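Local coordinates for 2'-5' RNA Ligase (PDB 1IUH), which belongs to the LigT-like phosphoesterases of the 2H clan, with helices packed on antiparallel beta-sheet, at residues E50-D55 with E110-E115; L57-R62 with E103-G108; R87-K92 with P144-G149. All coordinates share one frame; numbering follows the deposited sequence.

Interaction 1 (E50-D55 with E110-E115); sequences EEELPD and EELLGE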
loop_
_atom_site.group_PDB
_atom_site.type_symbol
_atom_site.label_atom_id
_atom_site.label_comp_id
_atom_site.label_asym_id
_atom_site.label_seq_id
_atom_site.Cartn_x
_atom_site.Cartn_y
_atom_site.Cartn_z
ATOM N N GLU A 50 21.481 -2.174 -0.458
ATOM C CA GLU A 50 21.424 -3.434 0.277
ATOM C C GLU A 50 21.935 -3.287 1.718
ATOM O O GLU A 50 21.489 -3.995 2.622
ATOM C CB GLU A 50 22.274 -4.512 -0.452
ATOM C CG GLU A 50 21.633 -4.997 -1.728
ATOM C CD GLU A 50 22.544 -5.892 -2.580
ATOM O OE1 GLU A 50 21.960 -6.631 -3.390
ATOM O OE2 GLU A 50 23.805 -5.863 -2.438
ATOM N N GLU A 51 22.881 -2.385 1.911
ATOM C CA GLU A 51 23.428 -2.226 3.214
ATOM C C GLU A 51 22.373 -1.829 4.236
ATOM O O GLU A 51 22.552 -2.058 5.407
ATOM C CB GLU A 51 24.567 -1.201 3.144
ATOM C CG GLU A 51 25.250 -0.923 4.488
ATOM C CD GLU A 51 24.665 0.304 5.218
ATOM O OE1 GLU A 51 24.267 1.263 4.491
ATOM O OE2 GLU A 51 24.631 0.321 6.495
ATOM N N GLU A 52 21.249 -1.267 3.794
ATOM C CA GLU A 52 20.205 -0.816 4.714
ATOM C C GLU A 52 19.124 -1.872 5.082
ATOM O O GLU A 52 18.295 -1.629 5.978
ATOM C CB GLU A 52 19.511 0.441 4.124
ATOM C CG GLU A 52 20.287 1.740 4.163
ATOM C CD GLU A 52 19.704 2.854 3.204
ATOM O OE1 GLU A 52 18.471 2.853 2.845
ATOM O OE2 GLU A 52 20.510 3.752 2.840
ATOM N N LEU A 53 19.105 -3.004 4.386
ATOM C CA LEU A 53 18.123 -4.062 4.673
ATOM C C LEU A 53 17.855 -4.362 6.139
ATOM O O LEU A 53 16.717 -4.363 6.597
ATOM C CB LEU A 53 18.538 -5.370 4.037
ATOM C CG LEU A 53 17.857 -5.788 2.766
ATOM C CD1 LEU A 53 17.123 -4.600 2.198
ATOM C CD2 LEU A 53 18.894 -6.330 1.763
ATOM N N PRO A 54 18.915 -4.663 6.878
ATOM C CA PRO A 54 18.806 -4.974 8.303
ATOM C C PRO A 54 18.036 -3.912 9.081
ATOM O O PRO A 54 17.278 -4.236 10.012
ATOM C CB PRO A 54 20.276 -5.040 8.759
ATOM C CG PRO A 54 20.987 -5.414 7.523
ATOM C CD PRO A 54 20.326 -4.599 6.455
ATOM N N ASP A 55 18.306 -2.654 8.749
ATOM C CA ASP A 55 17.658 -1.505 9.391
ATOM C C ASP A 55 16.201 -1.482 9.044
ATOM O O ASP A 55 15.371 -1.325 9.912
ATOM C CB ASP A 55 18.333 -0.202 8.959
ATOM C CG ASP A 55 19.780 -0.138 9.397
ATOM O OD1 ASP A 55 19.992 -0.183 10.621
ATOM O OD2 ASP A 55 20.693 -0.075 8.558
ATOM N N GLU A 110 13.639 8.317 9.340
ATOM C CA GLU A 110 14.319 9.593 9.536
ATOM C C GLU A 110 15.552 9.405 10.450
ATOM O O GLU A 110 16.666 9.869 10.138
ATOM C CB GLU A 110 13.344 10.600 10.123
ATOM C CG GLU A 110 12.193 10.922 9.157
ATOM C CD GLU A 110 11.185 11.840 9.749
ATOM O OE1 GLU A 110 10.795 11.636 10.905
ATOM O OE2 GLU A 110 10.758 12.774 9.064
ATOM N N GLU A 111 15.356 8.709 11.566
ATOM C CA GLU A 111 16.468 8.464 12.479
ATOM C C GLU A 111 17.610 7.886 11.693
ATOM O O GLU A 111 18.768 8.280 11.835
ATOM C CB GLU A 111 16.078 7.459 13.559
ATOM C CG GLU A 111 17.270 6.893 14.256
ATOM C CD GLU A 111 17.027 6.549 15.747
ATOM O OE1 GLU A 111 16.550 7.450 16.490
ATOM O OE2 GLU A 111 17.333 5.401 16.181
ATOM N N LEU A 112 17.295 6.968 10.807
ATOM C CA LEU A 112 18.361 6.329 10.080
ATOM C C LEU A 112 18.923 7.121 8.933
ATOM O O LEU A 112 20.068 6.970 8.571
ATOM C CB LEU A 112 17.872 5.002 9.537
ATOM C CG LEU A 112 18.870 4.409 8.547
ATOM C CD1 LEU A 112 19.673 3.300 9.248
ATOM C CD2 LEU A 112 18.133 3.875 7.357
ATOM N N LEU A 113 18.123 7.962 8.312
ATOM C CA LEU A 113 18.669 8.652 7.175
ATOM C C LEU A 113 18.941 10.134 7.389
ATOM O O LEU A 113 19.779 10.712 6.701
ATOM C CB LEU A 113 17.732 8.462 6.018
ATOM C CG LEU A 113 17.975 7.387 4.955
ATOM C CD1 LEU A 113 18.597 6.207 5.522
ATOM C CD2 LEU A 113 16.645 7.066 4.223
ATOM N N GLY A 114 18.280 10.726 8.377
ATOM C CA GLY A 114 18.401 12.137 8.589
ATOM C C GLY A 114 17.899 12.809 7.305
ATOM O O GLY A 114 17.028 12.340 6.583
ATOM N N GLU A 115 18.497 13.931 7.016
ATOM C CA GLU A 115 18.225 14.718 5.868
ATOM C C GLU A 115 18.030 13.909 4.579
ATOM O O GLU A 115 17.208 14.255 3.724
ATOM C CB GLU A 115 19.390 15.700 5.824
ATOM C CG GLU A 115 19.698 16.346 4.544
ATOM C CD GLU A 115 20.496 15.480 3.619
ATOM O OE1 GLU A 115 20.082 15.393 2.471
ATOM O OE2 GLU A 115 21.528 14.912 3.997
#
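Leu112 and Asp55 make the closest approach here, and they meet as a methyl laid on a flat group. Leu112 CD1 lies over one face of the Asp55 carboxylate, 3.4 Å from Asp55 CG and almost directly above it. The same methyl stands 3.6 Å from Asp55 OD2 and 3.8 Å from Asp55 OD1, so it is nearly centred on the group. The two side chains cross at about a right angle. Leu112 gets there by swinging CG opposite its own backbone N (chi1 169°), which throws the branched end across toward 50-55. Its other methyl, CD2, turns toward Glu52 and comes within 4.4 Å of Glu52 CG, so one leucine fork serves two acidic residues through different branches.

Glu52 reaches across with its chain stretched out beyond CG. Its side chain crosses that of Leu113 at about a right angle, with Glu52 OE2 4.1 Å from Leu113 CD1. That is a loose apolar-to-carboxylate touch, and the polar partners of this buried glutamate lie elsewhere: OE1 makes a salt bridge with Arg48 and a hydrogen bond with the Tyr56 hydroxyl. The two partners hold the carboxylate in place beside the leucines, and Arg48 would be expected to favour its charged form. Between the segments themselves the contact is van der Waals, with Leu113 buried while Leu112 and Asp55 are partly exposed.

Residues 110-113 are the end of helix 96-113, and Gly114, with positive phi, takes the chain off the helical path. Across from them, the short 3-10 segment 50-52 leads into helix 53-66. Tyr56 of that helix touches both leucines, while Arg48, just after strand 39-47, and Ile120, in the loop beyond helix 96-113, pack against Leu113.

Interaction 2 (L57-R62 with E103-G108); sequences LALGHR and EGLRAG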
loop_
_atom_site.group_PDB
_atom_site.type_symbol
_atom_site.label_atom_id
_atom_site.label_comp_id
_atom_site.label_asym_id
_atom_site.label_seq_id
_atom_site.Cartn_x
_atom_site.Cartn_y
_atom_site.Cartn_z
ATOM N N LEU A 57 14.487 -4.061 8.302
ATOM C CA LEU A 57 14.002 -5.271 8.974
ATOM C C LEU A 57 13.820 -5.010 10.446
ATOM O O LEU A 57 12.766 -5.353 11.027
ATOM C CB LEU A 57 14.976 -6.461 8.764
ATOM C CG LEU A 57 14.949 -7.017 7.315
ATOM C CD1 LEU A 57 16.063 -8.052 7.074
ATOM C CD2 LEU A 57 13.569 -7.660 7.000
ATOM N N ALA A 58 14.808 -4.372 11.060
ATOM C CA ALA A 58 14.727 -4.121 12.489
ATOM C C ALA A 58 13.579 -3.125 12.811
ATOM O O ALA A 58 12.802 -3.259 13.796
ATOM C CB ALA A 58 16.080 -3.621 12.971
ATOM N N LEU A 59 13.465 -2.133 11.942
ATOM C CA LEU A 59 12.429 -1.176 12.078
ATOM C C LEU A 59 11.085 -1.899 12.049
ATOM O O LEU A 59 10.191 -1.612 12.863
ATOM C CB LEU A 59 12.526 -0.171 10.975
ATOM C CG LEU A 59 11.464 0.933 11.044
ATOM C CD1 LEU A 59 11.312 1.458 12.472
ATOM C CD2 LEU A 59 11.883 2.056 10.128
ATOM N N GLY A 60 10.949 -2.875 11.170
ATOM C CA GLY A 60 9.675 -3.595 11.095
ATOM C C GLY A 60 9.400 -4.363 12.394
ATOM O O GLY A 60 8.287 -4.288 12.973
ATOM N N HIS A 61 10.420 -5.103 12.874
ATOM C CA HIS A 61 10.220 -5.861 14.101
ATOM C C HIS A 61 9.896 -4.911 15.245
ATOM O O HIS A 61 9.024 -5.194 16.055
ATOM C CB HIS A 61 11.451 -6.726 14.455
ATOM C CG HIS A 61 11.843 -7.712 13.398
ATOM N ND1 HIS A 61 11.072 -8.818 13.072
ATOM C CD2 HIS A 61 12.942 -7.774 12.609
ATOM C CE1 HIS A 61 11.688 -9.520 12.135
ATOM N NE2 HIS A 61 12.822 -8.904 11.838
ATOM N N ARG A 62 10.586 -3.785 15.322
ATOM C CA ARG A 62 10.297 -2.825 16.412
ATOM C C ARG A 62 8.833 -2.333 16.396
ATOM O O ARG A 62 8.107 -2.429 17.385
ATOM C CB ARG A 62 11.216 -1.618 16.320
ATOM C CG ARG A 62 12.271 -1.643 17.326
ATOM C CD ARG A 62 13.310 -0.574 17.028
ATOM N NE ARG A 62 12.915 0.712 17.573
ATOM C CZ ARG A 62 13.190 1.888 17.013
ATOM N NH1 ARG A 62 13.869 1.939 15.856
ATOM N NH2 ARG A 62 12.789 3.014 17.622
ATOM N N GLU A 103 3.416 6.543 10.582
ATOM C CA GLU A 103 4.200 7.522 11.339
ATOM C C GLU A 103 5.430 6.861 11.944
ATOM O O GLU A 103 6.550 7.401 11.896
ATOM C CB GLU A 103 3.355 8.124 12.465
ATOM C CG GLU A 103 2.562 9.356 12.071
ATOM C CD GLU A 103 1.333 9.638 13.005
ATOM O OE1 GLU A 103 1.246 9.033 14.127
ATOM O OE2 GLU A 103 0.463 10.483 12.600
ATOM N N GLY A 104 5.187 5.679 12.521
ATOM C CA GLY A 104 6.231 4.908 13.166
ATOM C C GLY A 104 7.372 4.628 12.213
ATOM O O GLY A 104 8.518 4.713 12.622
ATOM N N LEU A 105 7.052 4.332 10.953
ATOM C CA LEU A 105 8.071 4.040 9.982
ATOM C C LEU A 105 8.744 5.295 9.452
ATOM O O LEU A 105 9.928 5.286 9.197
ATOM C CB LEU A 105 7.458 3.244 8.806
ATOM C CG LEU A 105 6.845 1.820 9.020
ATOM C CD1 LEU A 105 5.921 1.472 7.845
ATOM C CD2 LEU A 105 7.893 0.748 9.114
ATOM N N ARG A 106 8.000 6.385 9.269
ATOM C CA ARG A 106 8.634 7.563 8.705
ATOM C C ARG A 106 9.657 8.017 9.743
ATOM O O ARG A 106 10.743 8.514 9.386
ATOM C CB ARG A 106 7.600 8.686 8.399
ATOM C CG ARG A 106 6.643 8.330 7.258
ATOM C CD ARG A 106 5.545 9.345 6.885
ATOM N NE ARG A 106 5.047 9.026 5.523
ATOM C CZ ARG A 106 4.343 7.917 5.175
ATOM N NH1 ARG A 106 4.023 7.018 6.088
ATOM N NH2 ARG A 106 4.015 7.652 3.900
ATOM N N ALA A 107 9.316 7.797 11.010
ATOM C CA ALA A 107 10.160 8.186 12.130
ATOM C C ALA A 107 11.482 7.425 12.187
ATOM O O ALA A 107 12.564 8.017 12.369
ATOM C CB ALA A 107 9.378 7.978 13.417
ATOM N N GLY A 108 11.365 6.108 12.015
ATOM C CA GLY A 108 12.494 5.210 12.031
ATOM C C GLY A 108 13.427 5.485 10.869
ATOM O O GLY A 108 14.667 5.450 11.023
#
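Leu59 and Leu105 meet without an aromatic group between them: the one ring in the two segments, His61, points elsewhere and packs edge-to-face with Phe177. The flat groups that matter here are backbone peptides. Leu59 CD2 rests against the Gly108 backbone, 3.7 Å from Gly108 CA and 3.8 Å from Gly108 C, and lies 3.9 Å from Leu105 O. Its twin methyl is close to the same glycine, with Leu59 CD1 4.0 Å from Gly108 CA, and also reaches the carbonyl of Gly104, one turn earlier.

Across this contact the two methyls of Leu59 meet mainly main chain, where Gly108 has no side chain. The reach comes from the first torsion of Leu59: with chi1 at -179°, CG is thrown opposite the backbone N, which carries the fork toward the second helix. Leu105 meets Leu59 at its branch point. Its bond out of the backbone does not aim at 57-62, but its end bends nearer, and Leu105 CD2 touches Leu59 CG at 4.1 Å, the two side chains crossing obliquely.

Over these short segments the helix axes run in roughly opposite senses, 143° apart, and come no closer than 10.3 Å, a distance that Leu59 spans to reach the Gly108 backbone. Leu59 and Leu105 also both lie on Tyr5 of strand 2-8, and Leu105 on Leu42 and Leu43 of strand 39-47. A pair of near-antiparallel helices layered on an antiparallel sheet is consistent with a lobe of the 2H phosphoesterase fold.

Interaction 3 (R87-K92 with P144-G149); sequences RVWFAK and PPVLFG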
loop_
_atom_site.group_PDB
_atom_site.type_symbol
_atom_site.label_atom_id
_atom_site.label_comp_id
_atom_site.label_asym_id
_atom_site.label_seq_id
_atom_site.Cartn_x
_atom_site.Cartn_y
_atom_site.Cartn_z
ATOM N N ARG A 87 -4.993 8.739 -13.273
ATOM C CA ARG A 87 -3.752 7.978 -13.355
ATOM C C ARG A 87 -4.076 6.641 -12.689
ATOM O O ARG A 87 -3.712 5.575 -13.187
ATOM C CB ARG A 87 -2.667 8.693 -12.544
ATOM C CG ARG A 87 -1.208 8.120 -12.581
ATOM C CD ARG A 87 -0.290 8.724 -11.362
ATOM N NE ARG A 87 0.286 7.687 -10.452
ATOM C CZ ARG A 87 0.937 7.903 -9.301
ATOM N NH1 ARG A 87 1.120 9.132 -8.853
ATOM N NH2 ARG A 87 1.436 6.884 -8.612
ATOM N N VAL A 88 -4.840 6.700 -11.605
ATOM C CA VAL A 88 -5.114 5.518 -10.827
ATOM C C VAL A 88 -6.508 5.339 -10.285
ATOM O O VAL A 88 -7.194 6.290 -9.965
ATOM C CB VAL A 88 -4.125 5.475 -9.603
ATOM C CG1 VAL A 88 -4.329 4.224 -8.766
ATOM C CG2 VAL A 88 -2.732 5.462 -10.092
ATOM N N TRP A 89 -6.925 4.100 -10.142
ATOM C CA TRP A 89 -8.226 3.868 -9.562
ATOM C C TRP A 89 -7.933 3.074 -8.287
ATOM O O TRP A 89 -7.319 2.001 -8.371
ATOM C CB TRP A 89 -9.117 3.050 -10.485
ATOM C CG TRP A 89 -10.508 2.904 -9.913
ATOM C CD1 TRP A 89 -11.238 3.878 -9.280
ATOM C CD2 TRP A 89 -11.364 1.774 -10.019
ATOM N NE1 TRP A 89 -12.492 3.424 -9.001
ATOM C CE2 TRP A 89 -12.602 2.134 -9.442
ATOM C CE3 TRP A 89 -11.213 0.482 -10.551
ATOM C CZ2 TRP A 89 -13.711 1.239 -9.381
ATOM C CZ3 TRP A 89 -12.326 -0.415 -10.488
ATOM C CH2 TRP A 89 -13.551 -0.015 -9.909
ATOM N N PHE A 90 -8.394 3.576 -7.129
ATOM C CA PHE A 90 -8.138 2.934 -5.849
ATOM C C PHE A 90 -9.297 2.884 -4.903
ATOM O O PHE A 90 -10.261 3.615 -5.005
ATOM C CB PHE A 90 -6.981 3.647 -5.109
ATOM C CG PHE A 90 -7.260 5.130 -4.816
ATOM C CD1 PHE A 90 -8.111 5.507 -3.785
ATOM C CD2 PHE A 90 -6.775 6.128 -5.663
ATOM C CE1 PHE A 90 -8.473 6.823 -3.612
ATOM C CE2 PHE A 90 -7.148 7.470 -5.490
ATOM C CZ PHE A 90 -7.978 7.813 -4.487
ATOM N N ALA A 91 -9.163 2.017 -3.921
ATOM C CA ALA A 91 -10.185 1.942 -2.917
ATOM C C ALA A 91 -9.662 2.710 -1.676
ATOM O O ALA A 91 -8.467 2.653 -1.383
ATOM C CB ALA A 91 -10.448 0.483 -2.579
ATOM N N LYS A 92 -10.546 3.425 -0.961
ATOM C CA LYS A 92 -10.155 4.107 0.277
ATOM C C LYS A 92 -10.403 3.120 1.441
ATOM O O LYS A 92 -11.429 2.439 1.512
ATOM C CB LYS A 92 -10.934 5.439 0.511
ATOM C CG LYS A 92 -10.804 6.567 -0.590
ATOM C CD LYS A 92 -11.136 8.016 -0.078
ATOM C CE LYS A 92 -12.202 8.838 -0.942
ATOM N NZ LYS A 92 -11.747 9.766 -2.076
ATOM N N PRO A 144 -18.615 4.781 -11.991
ATOM C CA PRO A 144 -19.183 5.290 -10.725
ATOM C C PRO A 144 -18.497 4.764 -9.480
ATOM O O PRO A 144 -17.792 3.752 -9.504
ATOM C CB PRO A 144 -20.640 4.835 -10.757
ATOM C CG PRO A 144 -20.961 4.698 -12.221
ATOM C CD PRO A 144 -19.646 4.104 -12.803
ATOM N N PRO A 145 -18.691 5.458 -8.369
ATOM C CA PRO A 145 -18.092 5.056 -7.095
ATOM C C PRO A 145 -18.506 3.650 -6.695
ATOM O O PRO A 145 -19.576 3.201 -7.067
ATOM C CB PRO A 145 -18.631 6.094 -6.125
ATOM C CG PRO A 145 -18.789 7.355 -7.016
ATOM C CD PRO A 145 -19.296 6.805 -8.317
ATOM N N VAL A 146 -17.644 2.942 -5.971
ATOM C CA VAL A 146 -17.987 1.610 -5.475
ATOM C C VAL A 146 -17.920 1.675 -3.938
ATOM O O VAL A 146 -16.825 1.889 -3.379
ATOM C CB VAL A 146 -16.998 0.490 -5.927
ATOM C CG1 VAL A 146 -17.308 -0.796 -5.160
ATOM C CG2 VAL A 146 -17.131 0.207 -7.397
ATOM N N LEU A 147 -19.069 1.524 -3.266
ATOM C CA LEU A 147 -19.096 1.543 -1.797
ATOM C C LEU A 147 -18.838 0.166 -1.287
ATOM O O LEU A 147 -19.362 -0.805 -1.840
ATOM C CB LEU A 147 -20.431 2.009 -1.280
ATOM C CG LEU A 147 -20.709 3.386 -1.861
ATOM C CD1 LEU A 147 -21.872 4.037 -1.068
ATOM C CD2 LEU A 147 -19.422 4.260 -1.771
ATOM N N PHE A 148 -18.043 0.055 -0.232
ATOM C CA PHE A 148 -17.738 -1.280 0.275
ATOM C C PHE A 148 -18.335 -1.690 1.629
ATOM O O PHE A 148 -18.965 -2.765 1.733
ATOM C CB PHE A 148 -16.233 -1.475 0.357
ATOM C CG PHE A 148 -15.523 -1.324 -0.950
ATOM C CD1 PHE A 148 -14.973 -0.110 -1.316
ATOM C CD2 PHE A 148 -15.324 -2.433 -1.786
ATOM C CE1 PHE A 148 -14.215 0.005 -2.501
ATOM C CE2 PHE A 148 -14.565 -2.318 -2.966
ATOM C CZ PHE A 148 -14.008 -1.087 -3.316
ATOM N N GLY A 149 -18.093 -0.843 2.650
ATOM C CA GLY A 149 -18.538 -1.106 4.012
ATOM C C GLY A 149 -18.128 -2.509 4.402
ATOM O O GLY A 149 -18.964 -3.390 4.587
HETATM O O HOH W 1 -14.784 4.231 -9.158
#
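Strand 88-92 runs extended alongside the irregular 144-149 segment without pairing to it, and the nearest alpha carbons, Ala91 and Val146, stay 8.2 Å apart. Side chains fill the gap. Val146 uses its two methyls on two different rings. Val146 CG2 comes to the edge of the Trp89 indole, near its plane, 4.1 Å from Trp89 CZ2, and the two side chains cross at about a right angle. Val146 CG1, placed opposite the backbone N (chi1 170°), lies instead over one face of the Phe148 ring, 3.7 Å above the plane and shifted toward the rim.

Phe148 carries the other half. Ala91 CB approaches the Phe148 ring obliquely, 3.8 Å from Phe148 CE1 and 4.0 Å from Phe148 CZ. A water lies between the indole and the loop. It gives a hydrogen bond to Pro144 O at 3.1 Å; the bond it takes from Trp89 NE1 is weak and its modelled length is very short, so its detail is doubtful.

Just before Trp89, Arg87 and Val88 both face Phe80 in a classic beta bulge where strand 88-94 pairs with strand 70-80. Strand 70-80 also secures the loop, for Thr77 OG1 bonds to Val146 N, and its Tyr79 ring stacks with Trp89. On its other flank strand 88-94 pairs with strand 130-136. Leu17 of helix 11-21 packs on Ala91 and Phe148, and the loop then runs into strand 150-164.

Interactions 1 and 2 join the same two helices, 53-66 and 96-113, at successive levels, with centres 10 Å apart and interaction 2 nested inside the chain loop that interaction 1 closes. Interaction 3 lies on the opposite side of the chain's centre, about 34 Å from the first and 29 Å from the second between centres, and ties a strand to a loop. All three are partly buried and none has a direct hydrogen bond between its segments. Their chemistry differs with place: leucines meet carboxylates at the helix ends, a leucine meets glycine backbone further along, and aromatic rings meet valine and alanine methyls between strand and loop.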